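Local coordinates for protein putrescine aminotransferase (PDB 6GWI) that probably transfers amino groups from amines such as putrescine to keto acceptors, using bound pyridoxal-5'-phosphate as cofactor, at residues His151-Ala156 with Ala164-Gln169; Phe112-Gly117 with Asn121-Arg126. One frame throughout, in Å; residues are numbered along the deposited sequence.

How the contacts relate
Both contacts lie beside one pyridoxal phosphate, with their centres about 16 Å apart. Contact 2 joins a strand end to the following helix and supplies a backbone N-H to the phosphate; contact 1, later in the chain, lays its loop close to the ring carbon C6 and the C5A methylene. The two meet directly: Ala-156 CB lies 3.8 Å from Leu-125 CD2, Thr-154 OG1 makes a probable hydrogen bond to Asp-122 OD1, and His-151 O approaches Asn-121 ND2 at 2.8 Å. Asp-256 of the cofactor pocket joins them again, its OD2 hydrogen-bonded to both His-151 ND1 and Asn-121 ND2. Both contacts also reach the second subunit.

Contact 1 (His151-Ala156 with Ala164-Gln169); sequences HGSTLA and APMHAQ. With PLP (pyridoxal-5'-phosphate), chain D.
Met-166 reaches out from the short helix 164-167 and sets its terminal methyl against the loop at Gly-152 and Ser-153. The meeting is one of van der Waals contact: CE lies 3.5 Å from Gly-152 O and 3.9 Å from Ser-153 OG. An unbranched thioether suits the place, since the closest alpha carbons, Ser-153 CA and Met-166 CA, are 8.3 Å apart. The chain runs extended as far as the sulfur and then bends (chi3 75°), turning the methyl onto the loop.

The polar side chains of the loop find their partners outside the two segments. The same Ser-153 OG that brushes Met-166 CE is bonded to Gly-317 N of the second subunit, so one small hydroxyl serves both the dimer and the methyl. At the helix start Thr-154 OG1 caps Gly-157 N, a usual task for threonine.

Cofactor contacts lie on the loop. His-151 C comes within 3.6 Å of PLP C6, and Gly-152 CA equally near PLP C5A. Glycine fits here because its backbone angles (phi 114°) would press a CB against the carbonyl O of His-151.

With 83 Å² buried, the methyl packs against the loop on dispersion alone, with no directional bond to fix its position; the loop is probably held instead by the bonds from Ser-153 N to Ser-118 OG and from Ser-153 OG to the second subunit.

Contact 2 (Phe112-Gly117 with Asn121-Arg126); sequences FFTGSG and NDTVLR. With PLP (pyridoxal-5'-phosphate), chain D.
Thr-123 on the helix turns its two branches to two residues of the strand, its methyl to Phe-112 and its hydroxyl side to Thr-114. CG2, which lies anti to the Thr-123 backbone N, points at the strand and stands over one face of the Phe-112 ring, 3.9 Å from CD1. The broad ring suits a methyl as partner, and the two side chains meet at a slant. Next to it Thr-114 and Thr-123 pass alongside one another, running opposite ways, with Thr-114 CG2 3.4 Å from Thr-123 OG1. That hydroxyl is bonded to Glu-119 O, one turn back in its own helix, and to His-316 NE2.

Thr-114 holds its own hydroxyl between the backbone N and the carbonyl carbon (chi1 68°), where OG1 donates to Ser-116 O at 2.9 Å and ties the loop back to the strand end. A valine here would probably leave the Ser-116 carbonyl without this donor and the loop freer to shift near the phosphate. This strand-loop-helix turn is the phosphate-binding corner of the class-III aminotransferases, members of fold type I of the PLP-dependent enzymes. Ser-116 OG caps Glu-119 N, and Gly-117 N donates to PLP O2P at 3.1 Å along a fairly straight N-H (159°), so the helix probably favours the anion with its N-terminal end. A CB on Gly-117 would clash with PLP O4P.

Across the first turn, Asn-121 N donates to Gly-117 O at 3.0 Å. The Asn-121 amide folds back toward the cofactor, bringing ND2 within 3.7 Å of PLP C6, while the same nitrogen donates to Asp-256 OD2.

Contact 1 (His151-Ala156 with Ala164-Gln169)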
# COMPACT_ATOMS: atom_id res chain seq x y z
N HIS B 151 3.65 -10.90 7.53
CA HIS B 151 4.43 -9.92 6.78
C HIS B 151 3.55 -9.11 5.83
O HIS B 151 4.05 -8.55 4.85
CB HIS B 151 5.56 -10.61 6.01
CG HIS B 151 6.54 -11.31 6.90
ND1 HIS B 151 7.34 -10.64 7.80
CD2 HIS B 151 6.83 -12.62 7.04
CE1 HIS B 151 8.10 -11.51 8.45
NE2 HIS B 151 7.81 -12.72 8.01
N GLY B 152 2.25 -9.05 6.09
CA GLY B 152 1.35 -8.19 5.35
C GLY B 152 0.34 -8.99 4.54
O GLY B 152 0.22 -10.22 4.66
N SER B 153 -0.39 -8.26 3.69
CA SER B 153 -1.57 -8.81 3.03
C SER B 153 -1.58 -8.57 1.52
O SER B 153 -2.59 -8.87 0.87
CB SER B 153 -2.84 -8.22 3.65
OG SER B 153 -3.98 -8.92 3.22
N THR B 154 -0.51 -8.03 0.95
CA THR B 154 -0.32 -8.18 -0.48
C THR B 154 -0.07 -9.66 -0.78
O THR B 154 0.09 -10.48 0.13
CB THR B 154 0.85 -7.35 -0.97
OG1 THR B 154 2.01 -7.69 -0.20
CG2 THR B 154 0.56 -5.85 -0.85
N LEU B 155 -0.02 -10.01 -2.06
CA LEU B 155 0.31 -11.38 -2.41
C LEU B 155 1.70 -11.75 -1.89
O LEU B 155 1.91 -12.85 -1.38
CB LEU B 155 0.20 -11.60 -3.91
CG LEU B 155 -1.15 -12.02 -4.50
CD1 LEU B 155 -0.90 -12.86 -5.75
CD2 LEU B 155 -2.04 -12.79 -3.55
N ALA B 156 2.66 -10.83 -2.02
CA ALA B 156 3.99 -11.07 -1.48
C ALA B 156 3.95 -11.19 0.04
O ALA B 156 4.50 -12.13 0.62
CB ALA B 156 4.95 -9.96 -1.91
N ALA B 164 -1.73 -20.07 7.57
CA ALA B 164 -2.43 -21.00 6.70
C ALA B 164 -3.77 -20.46 6.21
O ALA B 164 -4.08 -20.63 5.01
CB ALA B 164 -2.62 -22.34 7.41
N PRO B 165 -4.60 -19.81 7.03
CA PRO B 165 -5.87 -19.28 6.50
C PRO B 165 -5.68 -18.21 5.43
O PRO B 165 -6.54 -18.09 4.54
CB PRO B 165 -6.58 -18.72 7.75
CG PRO B 165 -5.88 -19.33 8.92
CD PRO B 165 -4.47 -19.61 8.49
N MET B 166 -4.59 -17.44 5.48
CA MET B 166 -4.29 -16.50 4.41
C MET B 166 -3.83 -17.24 3.16
O MET B 166 -4.28 -16.95 2.04
CB MET B 166 -3.22 -15.50 4.85
CG MET B 166 -3.64 -14.55 5.96
SD MET B 166 -2.38 -13.30 6.29
CE MET B 166 -2.60 -12.21 4.88
N HIS B 167 -2.91 -18.20 3.32
CA HIS B 167 -2.43 -18.97 2.18
C HIS B 167 -3.58 -19.67 1.46
O HIS B 167 -3.50 -19.90 0.25
CB HIS B 167 -1.39 -20.00 2.64
CG HIS B 167 -0.11 -19.40 3.13
ND1 HIS B 167 0.77 -20.09 3.93
CD2 HIS B 167 0.43 -18.18 2.93
CE1 HIS B 167 1.81 -19.32 4.21
NE2 HIS B 167 1.63 -18.15 3.61
N ALA B 168 -4.64 -20.00 2.19
CA ALA B 168 -5.75 -20.75 1.61
C ALA B 168 -6.72 -19.88 0.82
O ALA B 168 -7.71 -20.41 0.30
CB ALA B 168 -6.50 -21.49 2.72
N GLN B 169 -6.46 -18.58 0.69
CA GLN B 169 -7.40 -17.67 0.05
C GLN B 169 -6.68 -16.77 -0.93
O GLN B 169 -5.83 -15.96 -0.54
CB GLN B 169 -8.13 -16.82 1.11
CG GLN B 169 -9.00 -17.63 2.07
CD GLN B 169 -9.82 -16.77 3.02
OE1 GLN B 169 -9.58 -15.58 3.14
NE2 GLN B 169 -10.80 -17.38 3.67
N1 PLP D . 4.70 -6.87 8.91
C2 PLP D . 4.32 -7.01 10.23
C2A PLP D . 5.27 -7.63 11.22
C3 PLP D . 3.07 -6.57 10.64
O3 PLP D . 2.71 -6.72 11.95
C4 PLP D . 2.18 -5.98 9.73
C4A PLP D . 1.20 -4.97 10.27
C5 PLP D . 2.58 -5.85 8.40
C6 PLP D . 3.84 -6.29 8.00
C5A PLP D . 1.67 -5.24 7.35
O4P PLP D . 1.61 -3.83 7.46
P PLP D . 0.39 -3.07 6.74
O1P PLP D . 0.42 -3.37 5.26
O2P PLP D . 0.53 -1.58 6.98
O3P PLP D . -0.91 -3.55 7.33

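Contact 2 (Phe112-Gly117 with Asn121-Arg126)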
# COMPACT_ATOMS: atom_id res chain seq x y z
N PHE B 112 13.80 3.39 1.25
CA PHE B 112 12.85 3.44 0.15
C PHE B 112 11.46 3.55 0.77
O PHE B 112 11.07 2.68 1.56
CB PHE B 112 12.96 2.20 -0.73
CG PHE B 112 12.16 2.27 -2.00
CD1 PHE B 112 10.78 2.14 -1.97
CD2 PHE B 112 12.78 2.43 -3.22
CE1 PHE B 112 10.03 2.20 -3.13
CE2 PHE B 112 12.04 2.49 -4.39
CZ PHE B 112 10.66 2.37 -4.34
N PHE B 113 10.73 4.60 0.43
CA PHE B 113 9.45 4.85 1.07
C PHE B 113 8.32 4.09 0.37
O PHE B 113 8.33 3.91 -0.85
CB PHE B 113 9.13 6.35 1.10
CG PHE B 113 10.00 7.13 2.04
CD1 PHE B 113 9.94 6.92 3.41
CD2 PHE B 113 10.89 8.08 1.56
CE1 PHE B 113 10.74 7.64 4.28
CE2 PHE B 113 11.69 8.80 2.42
CZ PHE B 113 11.61 8.58 3.78
N THR B 114 7.36 3.65 1.18
CA THR B 114 6.14 3.01 0.69
C THR B 114 4.97 3.57 1.49
O THR B 114 5.13 4.44 2.35
CB THR B 114 6.19 1.49 0.83
OG1 THR B 114 6.16 1.13 2.21
CG2 THR B 114 7.45 0.94 0.20
N GLY B 115 3.78 3.03 1.24
CA GLY B 115 2.59 3.47 1.95
C GLY B 115 2.20 2.59 3.12
O GLY B 115 1.44 3.03 3.99
N SER B 116 2.71 1.36 3.16
CA SER B 116 2.25 0.36 4.12
C SER B 116 3.38 -0.61 4.43
O SER B 116 4.40 -0.65 3.73
CB SER B 116 1.05 -0.42 3.59
OG SER B 116 1.43 -1.14 2.43
N GLY B 117 3.19 -1.40 5.49
CA GLY B 117 4.11 -2.48 5.78
C GLY B 117 4.08 -3.58 4.74
O GLY B 117 5.10 -4.20 4.46
N ASN B 121 7.14 -4.96 2.38
CA ASN B 121 7.61 -6.33 2.19
C ASN B 121 7.64 -6.72 0.71
O ASN B 121 8.52 -7.49 0.30
CB ASN B 121 6.77 -7.30 3.01
CG ASN B 121 7.24 -7.38 4.46
OD1 ASN B 121 8.38 -7.76 4.74
ND2 ASN B 121 6.37 -7.01 5.39
N ASP B 122 6.73 -6.18 -0.12
CA ASP B 122 6.88 -6.34 -1.57
C ASP B 122 8.19 -5.73 -2.06
O ASP B 122 8.87 -6.30 -2.92
CB ASP B 122 5.72 -5.69 -2.33
CG ASP B 122 4.42 -6.45 -2.18
OD1 ASP B 122 3.81 -6.37 -1.09
OD2 ASP B 122 4.01 -7.11 -3.16
N THR B 123 8.52 -4.54 -1.56
CA THR B 123 9.78 -3.90 -1.90
C THR B 123 10.95 -4.78 -1.48
O THR B 123 11.89 -5.00 -2.25
CB THR B 123 9.86 -2.54 -1.21
OG1 THR B 123 8.67 -1.79 -1.48
CG2 THR B 123 11.08 -1.76 -1.68
N VAL B 124 10.90 -5.31 -0.25
CA VAL B 124 11.92 -6.24 0.22
C VAL B 124 12.11 -7.38 -0.76
O VAL B 124 13.23 -7.74 -1.13
CB VAL B 124 11.55 -6.76 1.62
CG1 VAL B 124 12.33 -8.04 1.96
CG2 VAL B 124 11.79 -5.69 2.67
N LEU B 125 11.00 -8.01 -1.17
CA LEU B 125 11.10 -9.20 -2.00
C LEU B 125 11.75 -8.89 -3.35
O LEU B 125 12.62 -9.64 -3.81
CB LEU B 125 9.71 -9.82 -2.20
CG LEU B 125 9.63 -11.15 -2.95
CD1 LEU B 125 10.63 -12.16 -2.41
CD2 LEU B 125 8.23 -11.72 -2.83
N ARG B 126 11.34 -7.79 -3.99
CA ARG B 126 11.93 -7.44 -5.28
C ARG B 126 13.38 -7.01 -5.11
O ARG B 126 14.23 -7.32 -5.95
CB ARG B 126 11.12 -6.35 -5.96
CG ARG B 126 9.74 -6.79 -6.40
CD ARG B 126 9.07 -5.72 -7.27
NE ARG B 126 9.64 -5.65 -8.61
CZ ARG B 126 9.44 -4.64 -9.46
NH1 ARG B 126 8.69 -3.61 -9.10
NH2 ARG B 126 9.99 -4.66 -10.67
N1 PLP D . 4.70 -6.87 8.91
C2 PLP D . 4.32 -7.01 10.23
C2A PLP D . 5.27 -7.63 11.22
C3 PLP D . 3.07 -6.57 10.64
O3 PLP D . 2.71 -6.72 11.95
C4 PLP D . 2.18 -5.98 9.73
C4A PLP D . 1.20 -4.97 10.27
C5 PLP D . 2.58 -5.85 8.40
C6 PLP D . 3.84 -6.29 8.00
C5A PLP D . 1.67 -5.24 7.35
O4P PLP D . 1.61 -3.83 7.46
P PLP D . 0.39 -3.07 6.74
O1P PLP D . 0.42 -3.37 5.26
O2P PLP D . 0.53 -1.58 6.98
O3P PLP D . -0.91 -3.55 7.33